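Local coordinates for prolyl 4-hydroxylase alpha subunit Fe(2+) 2OG dioxygenase domain-containing protein (Burkholderia ambifaria, PDB 3W21) that probably works as a metal- and 2-oxoglutarate-dependent dioxygenase of the prolyl 4-hydroxylase type, here holding zinc and 2-oxoglutarate in its active site, at residues V194-R199 with L245-R250; A50-E55 with R256-F261; R172-Q177 with I263-G268; A37-I42 with Q236-Q241. All coordinates share one frame; numbering follows the deposited sequence.

Contact 1 (V194-R199 with L245-R250); sequences VMWDNR and LHAIER. With ZN (zinc ion), chain C; AKG (2-oxoglutaric acid), chain D.
Val194 and Ala247 exchange two backbone hydrogen bonds, Val194 N to Ala247 O and Ala247 N to Val194 O, each 3.0 Å, and so fix an antiparallel pairing of two short strands. Trp196 N then donates to Leu245 O, and beyond the strand Leu245 N closes on Asn198 O at 2.8 Å and a nearly straight 174°. Leu245 itself is buried against Leu206 of helix 203-214, and its CD2 merely grazes the neighbouring Asn198 ND2 at 4.1 Å. The buried face of the sheet carries Met195 and His246. Their pair is non-hydrogen-bonded, Met195 CB and His246 CB are 3.9 Å apart, and the selenomethionine end of Met195 then turns away toward Ala37 and Phe240. The face with Val194 and Ala247 is partly exposed. The Trp196 ring swings over to it and brings its edge to the backbone, Trp196 CE3 lying 3.5 Å from Leu245 O, while Trp196 CZ3 touches Ala247 CB at 4.0 Å and Val194 CG1 sits over one ring face. The His246 ring leaves the sheet with CG wedged between its own backbone N and carbonyl carbon (chi1 53°), which brings His246 NE2 to 2.1 Å from the zinc ion. His155 and Asp157 supply the further protein ligands, completing the HxD...H facial triad of 2-oxoglutarate dioxygenases, and O1 of 2-oxoglutarate also binds the metal. O5 of the same ligand approaches the imidazole at its edge. Because ND1 is held by the carbonyl of Asn244 while NE2 is given to the metal, both ring nitrogens are engaged, which should hold the rotation of the imidazole ring.

Contact 2 (A50-E55 with R256-F261); sequences AWWDDE and RTMGLF. With AKG (2-oxoglutaric acid), chain D.
Thr257 OG1 donates a 2.8 Å hydrogen bond to O4 of 2-oxoglutarate, and from the same residue the backbone O reaches the other way, to the edge of the Trp52 indole, where CZ3 lies 3.4 Å off. This tryptophan is the hub between helix 48-53 and the strand. Arg256 folds over one face of it. Arg256 CD lies over the six-membered ring, 3.9 Å from its centroid (CH-pi); the bend at chi3 (-62°) then turns NE and the guanidinium back over the five-membered ring. CZ stands 4.3 Å from that centroid, almost on the normal, a cation-pi contact in which NH1 comes down on the ring while the two planes are 69° apart. Arg140 makes a second cation-pi contact with Trp52 and also bonds its backbone O. Two residues along the strand, the selenomethionine methyl CE of Met258 fits against the helix backbone, 3.5 Å from Trp52 CA and 3.4 Å from Trp51 O. Strand residues thus serve two sides: Arg256 and Met258 hold the helix, whereas Thr257 faces inward beside Arg141 and Tyr143. A strand offering Arg255 and a hydroxyl two residues on to the co-substrate is found in many, though not all, double-stranded beta-helix dioxygenases.

Contact 3 (R172-Q177 with I263-G268); sequences RSFPRQ and IHTEDG
With CG swung beside its backbone N (chi1 -67°), Phe174 extends its ring over Ile263, whose CG1 branch stands between backbone N and carbonyl carbon (chi1 55°), with CD1 carried on by an extended chi2 (174°) to the ring face. The two side chains cross at about a right angle. Ile263 CD1 meets the face near the rim, 3.6 Å from Phe174 CE2, in a CH-pi contact. On the opposite face lies Arg172 CD, which makes the phenyl ring the middle layer between an aliphatic tip and an arginine chain. That chain, bent at chi2 and chi3, passes over the ring and delivers its guanidinium to Glu266. Arg172 NH2 and Glu266 OE2 form a salt bridge of 2.8 Å that uses the anti lone pair of the carboxylate oxygen. Arg172 NH1 adds a weak bond to that same oxygen at 3.3 Å, and the two flat groups are nearly coplanar. Glu266 rides on the tip of the beta hairpin joining strands 255-265 and 268-272, a type I turn from Thr265 to Gly268. The hydroxyl of Thr265 braces this tip from within: OG1 accepts from Asp267 N at 3.1 Å, an ST turn, and donates to Gly268 O at 2.7 Å. Gly268 O is thereby gripped twice, since Thr265 N bonds it as well. Thr265 CG2 touches the phenyl ring obliquely, 4.0 Å from Phe174 CE1. The loop 172-177 has a type I turn of its own, from Phe174 to Gln177, after which strand 178-183 begins. There the extended Gln177 chain lays CG against Ile263 CG2 at 3.7 Å, on the inner side of the contact, close to the zinc ligand Asp157.

Contact 4 (A37-I42 with Q236-Q241); sequences AIVMDI and QLTLFQ. With AKG (2-oxoglutaric acid), chain D.
Gln236 can be followed atom by atom along its neighbour strand. Gln236 CB sits 3.7 Å from Met40 O. Gln236 CG, set beside the backbone N (chi1 -69°), comes to 3.4 Å from Asp41 OD1. The amide carbon Gln236 CD then passes Val39 CG1 at 3.6 Å, and OE1 brushes the same methyl while accepting from the backbone N of Gln233. Gln236 NE2 ends the chain with a 2.8 Å hydrogen bond to Asp41 OD1, fairly straight at 161°, reaching the oxygen from its syn side and 22° out of the carboxylate plane. Glutamine and aspartate lie side by side, pointing the same way, on a face shared with Ala37, Val39, Thr238 and Phe240. Between their backbones, the antiparallel strands are bonded through two pairs: Ile38 with Leu239, whose shorter bond runs 2.7 Å from Ile38 N to Leu239 O, and Met40 with Leu237. On the apolar face the selenium of Met40 rests 3.9 Å from Leu239 CD1, and Ile42 CG1 presses tightly on Leu237 CB at 3.5 Å. Helix 23-31 covers this side through Ile23, Ala26 and Leu30. Strand 236-241, flanked on its other side by strand 178-183, probably belongs to the double-stranded beta-helix, and strand 37-41 extends that sheet. At the far end Phe240 stands beside Ala37 and turns its ring edge to 2-oxoglutarate, Phe240 CZ lying 3.7 Å from O2. An aromatic C-H edge carries slight positive charge, so it may suit this carboxylate oxygen electrostatically, and the edge-to-face packing of Phe240 with His246 gives the metal ligand an apolar flank.

Overall arrangement
Three of the four contacts reach the co-substrate from different places. Contact 1 brings the zinc ligand His246, contact 2 brings Thr257, whose side chain lies about 10 Å from the zinc, to the distal carboxylate, and contact 4 lines the metal end with Phe240, its side chain about 4 Å from the zinc. The centres of contacts 1 and 2 lie 22 Å apart, with the ligand bridging them, while the centre of contact 4 is 15 Å from each of theirs. Contact 3 lies farther out, the Gln177 side chain about 8 Å from the zinc, and shares strand 255-265 with contact 2. It is tied to contact 1 by Arg199 NH1 and Pro175 O, 2.8 Å apart, probably hydrogen-bonded.

Contact 1 (V194-R199 with L245-R250)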
# COMPACT_ATOMS: atom_id res chain seq x y z
N VAL A 194 -30.39 12.76 1.14
CA VAL A 194 -30.70 13.95 1.86
C VAL A 194 -29.34 14.64 2.17
O VAL A 194 -28.41 13.96 2.57
CB VAL A 194 -31.44 13.52 3.15
CG1 VAL A 194 -31.54 14.69 4.11
CG2 VAL A 194 -32.81 12.96 2.78
N MSE A 195 -29.19 15.95 1.98
CA MSE A 195 -27.96 16.59 2.42
C MSE A 195 -28.35 17.81 3.22
O MSE A 195 -29.26 18.57 2.83
CB MSE A 195 -27.14 16.84 1.14
CG MSE A 195 -26.11 17.97 1.32
SE MSE A 195 -25.28 18.30 -0.50
CE MSE A 195 -26.56 19.40 -1.32
N TRP A 196 -27.71 17.96 4.39
CA TRP A 196 -27.95 19.07 5.26
C TRP A 196 -26.94 20.15 5.20
O TRP A 196 -25.77 19.88 4.90
CB TRP A 196 -27.89 18.61 6.71
CG TRP A 196 -29.01 17.66 7.11
CD1 TRP A 196 -30.23 17.99 7.74
CD2 TRP A 196 -29.04 16.21 6.93
NE1 TRP A 196 -30.95 16.86 7.98
CE2 TRP A 196 -30.29 15.75 7.54
CE3 TRP A 196 -28.15 15.27 6.45
CZ2 TRP A 196 -30.65 14.39 7.57
CZ3 TRP A 196 -28.52 13.91 6.48
CH2 TRP A 196 -29.74 13.49 7.04
N ASP A 197 -27.35 21.35 5.60
CA ASP A 197 -26.43 22.50 5.65
C ASP A 197 -25.66 22.42 6.99
O ASP A 197 -25.94 23.19 7.96
CB ASP A 197 -27.21 23.83 5.51
CG ASP A 197 -26.30 25.05 5.57
OD1 ASP A 197 -25.10 24.91 5.26
OD2 ASP A 197 -26.77 26.13 5.96
N ASN A 198 -24.81 21.40 7.10
CA ASN A 198 -24.02 21.16 8.33
C ASN A 198 -22.75 20.46 7.95
O ASN A 198 -22.78 19.39 7.31
CB ASN A 198 -24.81 20.19 9.24
CG ASN A 198 -24.13 19.88 10.57
OD1 ASN A 198 -24.51 20.41 11.63
ND2 ASN A 198 -23.19 18.97 10.54
N ARG A 199 -21.63 20.98 8.43
CA ARG A 199 -20.34 20.34 8.04
C ARG A 199 -19.51 19.92 9.29
O ARG A 199 -18.78 20.73 9.84
CB ARG A 199 -19.55 21.35 7.18
CG ARG A 199 -20.14 21.85 5.89
CD ARG A 199 -19.11 22.84 5.25
NE ARG A 199 -19.26 22.57 3.88
CZ ARG A 199 -18.41 22.48 2.87
NH1 ARG A 199 -17.10 22.78 2.90
NH2 ARG A 199 -19.01 22.15 1.74
N LEU A 245 -23.00 17.11 5.69
CA LEU A 245 -23.63 15.83 6.11
C LEU A 245 -24.67 15.36 5.08
O LEU A 245 -25.39 16.16 4.51
CB LEU A 245 -24.32 16.03 7.45
CG LEU A 245 -24.58 14.84 8.29
CD1 LEU A 245 -23.24 14.20 8.60
CD2 LEU A 245 -25.14 15.45 9.57
N HIS A 246 -24.68 14.07 4.78
CA HIS A 246 -25.70 13.54 3.87
C HIS A 246 -25.98 12.10 4.23
O HIS A 246 -25.20 11.47 4.96
CB HIS A 246 -25.25 13.62 2.40
CG HIS A 246 -23.90 13.01 2.14
ND1 HIS A 246 -22.75 13.65 2.43
CD2 HIS A 246 -23.55 11.81 1.58
CE1 HIS A 246 -21.70 12.88 2.09
NE2 HIS A 246 -22.19 11.74 1.58
N ALA A 247 -27.02 11.52 3.64
CA ALA A 247 -27.35 10.12 3.98
C ALA A 247 -28.22 9.60 2.88
O ALA A 247 -28.91 10.38 2.23
CB ALA A 247 -28.07 10.06 5.33
N ILE A 248 -28.10 8.31 2.59
CA ILE A 248 -28.92 7.71 1.54
C ILE A 248 -30.12 6.99 2.18
O ILE A 248 -29.96 6.34 3.21
CB ILE A 248 -28.07 6.80 0.63
CG1 ILE A 248 -27.47 7.68 -0.50
CG2 ILE A 248 -28.95 5.72 -0.03
CD1 ILE A 248 -25.98 7.86 -0.44
N GLU A 249 -31.32 7.15 1.61
CA GLU A 249 -32.51 6.57 2.23
C GLU A 249 -32.49 5.04 2.19
O GLU A 249 -31.82 4.43 1.34
CB GLU A 249 -33.79 6.98 1.52
CG GLU A 249 -34.11 8.45 1.39
CD GLU A 249 -35.36 8.57 0.57
OE1 GLU A 249 -35.22 8.91 -0.63
OE2 GLU A 249 -36.46 8.22 1.07
N ARG A 250 -33.22 4.45 3.13
CA ARG A 250 -33.54 3.03 3.12
C ARG A 250 -34.01 2.64 1.71
O ARG A 250 -34.90 3.29 1.17
CB ARG A 250 -34.64 2.76 4.16
ZN ZN C . -20.81 10.20 1.11
C1 AKG D . -21.12 9.20 -1.50
O1 AKG D . -20.27 9.58 -0.65
O2 AKG D . -21.00 9.44 -2.73
C2 AKG D . -22.30 8.48 -0.98
O5 AKG D . -22.79 8.77 0.11
C3 AKG D . -22.92 7.36 -1.78
C4 AKG D . -23.72 7.91 -2.96
C5 AKG D . -24.33 6.74 -3.69
O3 AKG D . -25.57 6.72 -3.74
O4 AKG D . -23.60 5.83 -4.19

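Contact 2 (A50-E55 with R256-F261)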
# COMPACT_ATOMS: atom_id res chain seq x y z
N ALA A 50 -24.68 -0.70 -20.03
CA ALA A 50 -23.37 -0.72 -20.66
C ALA A 50 -22.28 -0.09 -19.75
O ALA A 50 -21.15 -0.62 -19.63
CB ALA A 50 -23.42 -0.02 -22.03
N TRP A 51 -22.64 1.02 -19.06
CA TRP A 51 -21.71 1.71 -18.13
C TRP A 51 -21.34 0.84 -16.95
O TRP A 51 -20.21 0.88 -16.48
CB TRP A 51 -22.36 3.00 -17.65
CG TRP A 51 -22.38 4.10 -18.66
CD1 TRP A 51 -23.14 4.16 -19.85
CD2 TRP A 51 -21.66 5.36 -18.59
NE1 TRP A 51 -22.89 5.33 -20.52
CE2 TRP A 51 -22.01 6.10 -19.82
CE3 TRP A 51 -20.74 5.92 -17.68
CZ2 TRP A 51 -21.47 7.34 -20.08
CZ3 TRP A 51 -20.22 7.17 -17.95
CH2 TRP A 51 -20.57 7.87 -19.13
N TRP A 52 -22.29 0.05 -16.46
CA TRP A 52 -21.99 -0.91 -15.40
C TRP A 52 -21.14 -2.12 -15.83
O TRP A 52 -20.23 -2.58 -15.08
CB TRP A 52 -23.30 -1.34 -14.77
CG TRP A 52 -23.11 -2.31 -13.61
CD1 TRP A 52 -22.90 -3.68 -13.69
CD2 TRP A 52 -23.08 -1.99 -12.17
NE1 TRP A 52 -22.73 -4.23 -12.44
CE2 TRP A 52 -22.86 -3.27 -11.48
CE3 TRP A 52 -23.24 -0.83 -11.41
CZ2 TRP A 52 -22.78 -3.35 -10.08
CZ3 TRP A 52 -23.16 -0.92 -10.02
CH2 TRP A 52 -22.94 -2.15 -9.36
N ASP A 53 -21.43 -2.63 -17.03
CA ASP A 53 -20.79 -3.83 -17.57
C ASP A 53 -19.46 -3.58 -18.20
O ASP A 53 -18.79 -4.51 -18.55
CB ASP A 53 -21.74 -4.54 -18.54
CG ASP A 53 -23.04 -4.94 -17.86
OD1 ASP A 53 -23.02 -5.15 -16.63
OD2 ASP A 53 -24.07 -5.03 -18.52
N ASP A 54 -19.08 -2.31 -18.31
CA ASP A 54 -17.79 -1.84 -18.79
C ASP A 54 -16.67 -2.79 -18.35
O ASP A 54 -16.62 -3.16 -17.18
CB ASP A 54 -17.54 -0.46 -18.18
CG ASP A 54 -16.47 0.34 -18.89
OD1 ASP A 54 -15.32 -0.13 -19.03
OD2 ASP A 54 -16.78 1.50 -19.24
N GLU A 55 -15.78 -3.18 -19.27
CA GLU A 55 -14.77 -4.17 -18.91
C GLU A 55 -13.70 -3.64 -17.96
O GLU A 55 -13.04 -4.45 -17.27
CB GLU A 55 -14.17 -4.90 -20.13
CG GLU A 55 -13.56 -4.04 -21.22
CD GLU A 55 -13.08 -4.89 -22.41
OE1 GLU A 55 -13.67 -5.97 -22.65
OE2 GLU A 55 -12.13 -4.47 -23.10
N ARG A 256 -28.27 0.33 -7.63
CA ARG A 256 -26.90 0.24 -8.11
C ARG A 256 -26.37 1.64 -8.52
O ARG A 256 -27.08 2.39 -9.20
CB ARG A 256 -26.81 -0.75 -9.30
CG ARG A 256 -26.95 -2.20 -8.87
CD ARG A 256 -26.64 -3.13 -10.02
NE ARG A 256 -27.57 -2.96 -11.13
CZ ARG A 256 -27.20 -3.08 -12.40
NH1 ARG A 256 -25.94 -3.36 -12.69
NH2 ARG A 256 -28.09 -2.91 -13.37
N THR A 257 -25.17 1.96 -8.05
CA THR A 257 -24.46 3.21 -8.40
C THR A 257 -22.97 2.96 -8.62
O THR A 257 -22.45 1.90 -8.27
CB THR A 257 -24.56 4.30 -7.30
OG1 THR A 257 -23.88 3.85 -6.13
CG2 THR A 257 -26.03 4.68 -6.96
N MSE A 258 -22.29 3.95 -9.20
CA MSE A 258 -20.85 3.90 -9.40
C MSE A 258 -20.40 5.24 -8.87
O MSE A 258 -20.99 6.23 -9.28
CB MSE A 258 -20.75 4.12 -10.92
CG MSE A 258 -19.81 3.23 -11.62
SE MSE A 258 -20.35 3.53 -13.51
CE MSE A 258 -21.44 1.95 -13.44
N GLY A 259 -19.31 5.33 -8.10
CA GLY A 259 -18.98 6.65 -7.52
C GLY A 259 -17.49 6.89 -7.41
O GLY A 259 -16.70 5.96 -7.45
N LEU A 260 -17.12 8.14 -7.23
CA LEU A 260 -15.77 8.47 -6.84
C LEU A 260 -15.82 9.87 -6.19
O LEU A 260 -16.90 10.44 -6.09
CB LEU A 260 -14.86 8.40 -8.06
CG LEU A 260 -14.66 9.48 -9.16
CD1 LEU A 260 -14.25 8.92 -10.55
CD2 LEU A 260 -15.60 10.65 -9.25
N PHE A 261 -14.68 10.37 -5.72
CA PHE A 261 -14.59 11.69 -5.18
C PHE A 261 -13.52 12.50 -5.90
O PHE A 261 -12.57 11.95 -6.44
CB PHE A 261 -14.21 11.59 -3.68
CG PHE A 261 -15.29 10.95 -2.82
CD1 PHE A 261 -16.23 11.76 -2.16
CD2 PHE A 261 -15.34 9.58 -2.64
CE1 PHE A 261 -17.18 11.23 -1.35
CE2 PHE A 261 -16.32 9.00 -1.80
CZ PHE A 261 -17.24 9.84 -1.15
C1 AKG D . -21.12 9.20 -1.50
O1 AKG D . -20.27 9.58 -0.65
O2 AKG D . -21.00 9.44 -2.73
C2 AKG D . -22.30 8.48 -0.98
O5 AKG D . -22.79 8.77 0.11
C3 AKG D . -22.92 7.36 -1.78
C4 AKG D . -23.72 7.91 -2.96
C5 AKG D . -24.33 6.74 -3.69
O3 AKG D . -25.57 6.72 -3.74
O4 AKG D . -23.60 5.83 -4.19

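Contact 3 (R172-Q177 with I263-G268)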
# COMPACT_ATOMS: atom_id res chain seq x y z
N ARG A 172 -4.59 17.41 5.32
CA ARG A 172 -5.17 18.65 4.71
C ARG A 172 -6.60 18.42 4.27
O ARG A 172 -6.84 17.45 3.55
CB ARG A 172 -4.43 19.14 3.47
CG ARG A 172 -4.72 20.63 3.24
CD ARG A 172 -4.98 21.23 1.85
NE ARG A 172 -3.89 21.14 0.90
CZ ARG A 172 -3.73 21.89 -0.19
NH1 ARG A 172 -4.54 22.90 -0.54
NH2 ARG A 172 -2.70 21.62 -0.96
N SER A 173 -7.51 19.31 4.70
CA SER A 173 -8.92 19.27 4.29
C SER A 173 -9.09 20.10 3.03
O SER A 173 -8.47 21.15 2.92
CB SER A 173 -9.80 19.82 5.36
OG SER A 173 -11.22 19.66 4.98
N PHE A 174 -9.93 19.63 2.11
CA PHE A 174 -10.31 20.38 0.90
C PHE A 174 -11.79 20.79 1.02
O PHE A 174 -12.66 19.92 0.96
CB PHE A 174 -10.09 19.50 -0.33
CG PHE A 174 -8.64 19.19 -0.61
CD1 PHE A 174 -7.95 19.88 -1.62
CD2 PHE A 174 -7.95 18.26 0.16
CE1 PHE A 174 -6.61 19.64 -1.84
CE2 PHE A 174 -6.59 18.02 -0.06
CZ PHE A 174 -5.92 18.71 -1.07
N PRO A 175 -12.08 22.11 1.19
CA PRO A 175 -13.47 22.45 1.52
C PRO A 175 -14.45 22.19 0.38
O PRO A 175 -15.64 21.97 0.63
CB PRO A 175 -13.43 23.93 1.91
CG PRO A 175 -12.11 24.44 1.41
CD PRO A 175 -11.17 23.27 1.39
N ARG A 176 -13.93 22.10 -0.85
CA ARG A 176 -14.80 21.85 -2.00
C ARG A 176 -14.69 20.36 -2.44
O ARG A 176 -14.93 20.01 -3.59
CB ARG A 176 -14.55 22.85 -3.13
CG ARG A 176 -14.61 24.33 -2.66
CD ARG A 176 -15.97 24.62 -1.93
NE ARG A 176 -15.72 25.72 -1.00
CZ ARG A 176 -16.39 25.96 0.10
NH1 ARG A 176 -16.04 27.00 0.85
NH2 ARG A 176 -17.42 25.19 0.39
N GLN A 177 -14.28 19.48 -1.53
CA GLN A 177 -14.16 18.09 -1.99
C GLN A 177 -15.53 17.67 -2.56
O GLN A 177 -16.57 17.95 -1.92
CB GLN A 177 -13.73 17.21 -0.82
CG GLN A 177 -13.82 15.72 -1.18
CD GLN A 177 -13.32 14.79 -0.07
OE1 GLN A 177 -13.83 13.64 0.09
NE2 GLN A 177 -12.30 15.23 0.67
N ILE A 263 -10.83 16.01 -5.55
CA ILE A 263 -10.31 17.20 -4.91
C ILE A 263 -9.49 17.97 -5.95
O ILE A 263 -8.86 17.37 -6.83
CB ILE A 263 -9.48 16.87 -3.66
CG1 ILE A 263 -8.33 15.87 -3.96
CG2 ILE A 263 -10.45 16.40 -2.57
CD1 ILE A 263 -7.39 15.66 -2.71
N HIS A 264 -9.44 19.26 -5.79
CA HIS A 264 -8.73 20.11 -6.77
C HIS A 264 -7.42 20.47 -6.17
O HIS A 264 -7.39 21.32 -5.28
CB HIS A 264 -9.55 21.37 -6.97
CG HIS A 264 -9.11 22.20 -8.18
ND1 HIS A 264 -8.00 21.90 -8.90
CD2 HIS A 264 -9.69 23.29 -8.79
CE1 HIS A 264 -7.86 22.78 -9.91
NE2 HIS A 264 -8.89 23.64 -9.84
N THR A 265 -6.34 19.80 -6.54
CA THR A 265 -5.07 20.06 -5.81
C THR A 265 -4.32 21.10 -6.60
O THR A 265 -4.74 21.40 -7.73
CB THR A 265 -4.18 18.80 -5.66
OG1 THR A 265 -3.76 18.35 -6.95
CG2 THR A 265 -4.91 17.65 -4.92
N GLU A 266 -3.24 21.64 -6.02
CA GLU A 266 -2.28 22.45 -6.79
C GLU A 266 -1.84 21.80 -8.11
O GLU A 266 -1.52 22.53 -9.06
CB GLU A 266 -1.02 22.79 -5.97
CG GLU A 266 -1.16 22.73 -4.44
CD GLU A 266 -1.82 23.95 -3.81
OE1 GLU A 266 -1.94 25.00 -4.50
OE2 GLU A 266 -2.22 23.88 -2.61
N ASP A 267 -1.81 20.47 -8.21
CA ASP A 267 -1.34 19.85 -9.47
C ASP A 267 -2.48 19.54 -10.44
O ASP A 267 -2.29 18.95 -11.53
CB ASP A 267 -0.46 18.60 -9.27
CG ASP A 267 0.58 18.74 -8.15
OD1 ASP A 267 1.50 19.58 -8.24
OD2 ASP A 267 0.46 17.98 -7.17
N GLY A 268 -3.70 19.87 -10.04
CA GLY A 268 -4.82 19.51 -10.88
C GLY A 268 -5.83 18.62 -10.10
O GLY A 268 -5.58 18.30 -8.93

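Contact 4 (A37-I42 with Q236-Q241)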
# COMPACT_ATOMS: atom_id res chain seq x y z
N ALA A 37 -25.10 21.01 -4.77
CA ALA A 37 -25.27 19.75 -5.45
C ALA A 37 -25.74 20.04 -6.88
O ALA A 37 -26.47 21.02 -7.11
CB ALA A 37 -26.31 18.92 -4.73
N ILE A 38 -25.29 19.22 -7.83
CA ILE A 38 -25.80 19.34 -9.24
C ILE A 38 -26.19 17.96 -9.76
O ILE A 38 -25.44 17.02 -9.57
CB ILE A 38 -24.75 19.95 -10.15
CG1 ILE A 38 -24.40 21.35 -9.66
CG2 ILE A 38 -25.25 19.98 -11.63
CD1 ILE A 38 -23.33 22.01 -10.49
N VAL A 39 -27.38 17.83 -10.34
CA VAL A 39 -27.85 16.53 -10.86
C VAL A 39 -27.98 16.68 -12.38
O VAL A 39 -28.66 17.61 -12.83
CB VAL A 39 -29.19 16.11 -10.16
CG1 VAL A 39 -29.77 14.79 -10.74
CG2 VAL A 39 -28.93 15.89 -8.71
N MSE A 40 -27.29 15.82 -13.12
CA MSE A 40 -27.17 15.96 -14.60
C MSE A 40 -27.63 14.67 -15.25
O MSE A 40 -27.33 13.56 -14.74
CB MSE A 40 -25.68 16.16 -14.94
CG MSE A 40 -24.96 17.28 -14.16
SE MSE A 40 -23.05 17.42 -14.73
CE MSE A 40 -23.34 18.10 -16.59
N ASP A 41 -28.30 14.79 -16.39
CA ASP A 41 -28.79 13.64 -17.09
C ASP A 41 -27.75 13.16 -18.09
O ASP A 41 -27.58 13.74 -19.16
CB ASP A 41 -30.04 14.05 -17.86
CG ASP A 41 -31.18 14.39 -16.96
OD1 ASP A 41 -31.04 14.29 -15.72
OD2 ASP A 41 -32.23 14.76 -17.49
N ILE A 42 -26.98 12.14 -17.71
CA ILE A 42 -25.84 11.74 -18.48
C ILE A 42 -26.13 10.62 -19.48
O ILE A 42 -25.76 10.70 -20.63
CB ILE A 42 -24.67 11.33 -17.57
CG1 ILE A 42 -24.36 12.44 -16.57
CG2 ILE A 42 -23.44 11.09 -18.41
CD1 ILE A 42 -23.81 13.70 -17.20
N GLN A 236 -28.73 9.42 -14.17
CA GLN A 236 -28.36 10.74 -13.63
C GLN A 236 -27.06 10.70 -12.80
O GLN A 236 -26.83 9.79 -11.99
CB GLN A 236 -29.51 11.29 -12.78
CG GLN A 236 -30.75 11.68 -13.58
CD GLN A 236 -31.74 12.46 -12.74
OE1 GLN A 236 -32.00 12.11 -11.61
NE2 GLN A 236 -32.29 13.49 -13.29
N LEU A 237 -26.23 11.73 -12.97
CA LEU A 237 -25.00 11.88 -12.21
C LEU A 237 -25.23 12.93 -11.14
O LEU A 237 -25.59 14.05 -11.47
CB LEU A 237 -23.87 12.39 -13.12
CG LEU A 237 -22.55 12.86 -12.45
CD1 LEU A 237 -21.82 11.67 -11.81
CD2 LEU A 237 -21.64 13.55 -13.47
N THR A 238 -24.97 12.60 -9.87
CA THR A 238 -25.12 13.55 -8.84
C THR A 238 -23.71 13.97 -8.33
O THR A 238 -22.90 13.13 -7.89
CB THR A 238 -25.89 12.92 -7.70
OG1 THR A 238 -27.14 12.49 -8.21
CG2 THR A 238 -26.10 13.92 -6.51
N LEU A 239 -23.45 15.26 -8.40
CA LEU A 239 -22.18 15.87 -7.99
C LEU A 239 -22.54 16.77 -6.77
O LEU A 239 -23.53 17.53 -6.79
CB LEU A 239 -21.67 16.74 -9.14
CG LEU A 239 -21.32 15.94 -10.39
CD1 LEU A 239 -21.00 16.95 -11.49
CD2 LEU A 239 -20.12 15.05 -10.04
N PHE A 240 -21.75 16.68 -5.71
CA PHE A 240 -22.08 17.44 -4.50
C PHE A 240 -20.86 17.65 -3.62
O PHE A 240 -19.86 16.93 -3.75
CB PHE A 240 -23.17 16.71 -3.70
CG PHE A 240 -22.72 15.37 -3.11
CD1 PHE A 240 -22.65 14.23 -3.90
CD2 PHE A 240 -22.40 15.26 -1.74
CE1 PHE A 240 -22.23 13.00 -3.39
CE2 PHE A 240 -21.98 14.04 -1.23
CZ PHE A 240 -21.92 12.92 -2.03
N GLN A 241 -20.96 18.63 -2.70
CA GLN A 241 -19.86 18.97 -1.80
C GLN A 241 -19.98 17.95 -0.63
O GLN A 241 -20.97 17.98 0.16
CB GLN A 241 -20.04 20.40 -1.29
CG GLN A 241 -19.85 21.42 -2.41
CD GLN A 241 -19.55 22.84 -1.93
OE1 GLN A 241 -20.03 23.83 -2.52
NE2 GLN A 241 -18.82 22.96 -0.84
C1 AKG D . -21.12 9.20 -1.50
O1 AKG D . -20.27 9.58 -0.65
O2 AKG D . -21.00 9.44 -2.73
C2 AKG D . -22.30 8.48 -0.98
O5 AKG D . -22.79 8.77 0.11
C3 AKG D . -22.92 7.36 -1.78
C4 AKG D . -23.72 7.91 -2.96
C5 AKG D . -24.33 6.74 -3.69
O3 AKG D . -25.57 6.72 -3.74
O4 AKG D . -23.60 5.83 -4.19